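Local atomic coordinates of tautomerase (Bordetella trematum, PDB entry 6VVR), a protein that belongs to the tautomerase superfamily, built from two successive beta-alpha-beta units and assembled as a trimer. Residues 104-107 and 108-111. Sequence-based numbering, arbitrary orientation.
Sequences DIPK and TDMG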
loop_
_atom_site.group_PDB
_atom_site.type_symbol
_atom_site.label_atom_id
_atom_site.label_comp_id
_atom_site.label_asym_id
_atom_site.label_seq_id
_atom_site.Cartn_x
_atom_site.Cartn_y
_atom_site.Cartn_z
ATOM N N ASP A 104 -1.957 4.506 10.945
ATOM C CA ASP A 104 -1.488 5.638 11.741
ATOM C C ASP A 104 -0.002 5.836 11.484
ATOM O O ASP A 104 0.801 4.945 11.777
ATOM C CB ASP A 104 -1.738 5.385 13.226
ATOM C CG ASP A 104 -2.968 6.112 13.762
ATOM O OD1 ASP A 104 -3.621 6.860 13.012
ATOM O OD2 ASP A 104 -3.266 5.934 14.965
ATOM N N ILE A 105 0.362 6.995 10.953
ATOM C CA ILE A 105 1.745 7.329 10.615
ATOM C C ILE A 105 2.221 8.393 11.603
ATOM O O ILE A 105 1.690 9.514 11.598
ATOM C CB ILE A 105 1.862 7.824 9.169
ATOM C CG1 ILE A 105 1.234 6.823 8.176
ATOM C CG2 ILE A 105 3.325 8.114 8.809
ATOM C CD1 ILE A 105 1.880 5.422 8.180
ATOM N N PRO A 106 3.214 8.110 12.451
ATOM C CA PRO A 106 3.753 9.158 13.331
ATOM C C PRO A 106 4.242 10.361 12.536
ATOM O O PRO A 106 4.679 10.233 11.392
ATOM C CB PRO A 106 4.912 8.455 14.048
ATOM C CG PRO A 106 4.496 7.012 14.077
ATOM C CD PRO A 106 3.788 6.784 12.757
ATOM N N LYS A 107 4.176 11.538 13.169
ATOM C CA LYS A 107 4.519 12.779 12.476
ATOM C C LYS A 107 5.949 12.776 11.953
ATOM O O LYS A 107 6.240 13.439 10.948
ATOM C CB LYS A 107 4.309 13.971 13.406
ATOM C CG LYS A 107 2.858 14.206 13.768
ATOM C CD LYS A 107 2.678 15.508 14.531
ATOM C CE LYS A 107 1.217 15.736 14.845
ATOM N NZ LYS A 107 1.035 16.894 15.756
ATOM N N THR A 108 6.859 12.059 12.620
ATOM C CA THR A 108 8.231 11.928 12.130
ATOM C C THR A 108 8.338 11.056 10.881
ATOM O O THR A 108 9.369 11.106 10.195
ATOM C CB THR A 108 9.131 11.331 13.212
ATOM O OG1 THR A 108 8.619 10.047 13.593
ATOM C CG2 THR A 108 9.211 12.231 14.441
ATOM N N ASP A 109 7.310 10.258 10.585
ATOM C CA ASP A 109 7.334 9.288 9.496
ATOM C C ASP A 109 6.533 9.718 8.273
ATOM O O ASP A 109 6.553 9.010 7.264
ATOM C CB ASP A 109 6.767 7.937 9.981
ATOM C CG ASP A 109 7.517 7.356 11.168
ATOM O OD1 ASP A 109 8.425 8.019 11.723
ATOM O OD2 ASP A 109 7.163 6.221 11.560
ATOM N N MET A 110 5.794 10.820 8.349
ATOM C CA MET A 110 4.932 11.277 7.263
ATOM C C MET A 110 5.588 12.455 6.563
ATOM O O MET A 110 5.870 13.470 7.205
ATOM C CB MET A 110 3.560 11.696 7.788
ATOM C CG MET A 110 2.743 12.439 6.752
ATOM S SD MET A 110 2.113 11.254 5.545
ATOM C CE MET A 110 0.801 10.518 6.509
ATOM N N GLY A 111 5.803 12.333 5.255
ATOM C CA GLY A 111 6.316 13.453 4.488
ATOM C C GLY A 111 5.218 14.432 4.115
ATOM O O GLY A 111 4.046 14.072 3.975
#
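Ile105 sets its CG2 methyl against the start of the Asp109 side chain, 3.6 Å from Asp109 CB, and against Met110, 3.7 Å from Met110 CB. That branch lies opposite the backbone N of Ile105, an orientation that carries it into the returning chain. Met110 answers with a chain folded back at chi2 (75°) and chi3, which brings its CE methyl to 3.9 Å from Ile105 CB, the two side chains running at about a right angle. The backbone between them makes a tight reversal: Asp109 N donates to Pro106 O in a 2.8 Å bond, closing a type I beta-turn with Lys107 and Thr108 at its two central positions. The donor sits well above the carbonyl plane, 51° out of it. In the tautomerase fold of two beta-alpha-beta units this turn follows directly on strand 98-105, one of the two outermost strands of the sheet within this chain, and redirects the chain toward a second subunit, whose Val101 packs on both Ile105 and Met110. On the flank of the turn the Pro106 ring passes at a slant to the Asp109 side chain, its CD 3.6 Å from Asp109 OD2. The other oxygen, Asp109 OD1, is gripped twice: Thr108 OG1 donates to it at 2.8 Å from above the carboxylate plane, and Lys76 of that same second subunit forms a salt bridge with it. Lys107 extends away from the turn to hydrogen-bond the backbone oxygen of Arg123.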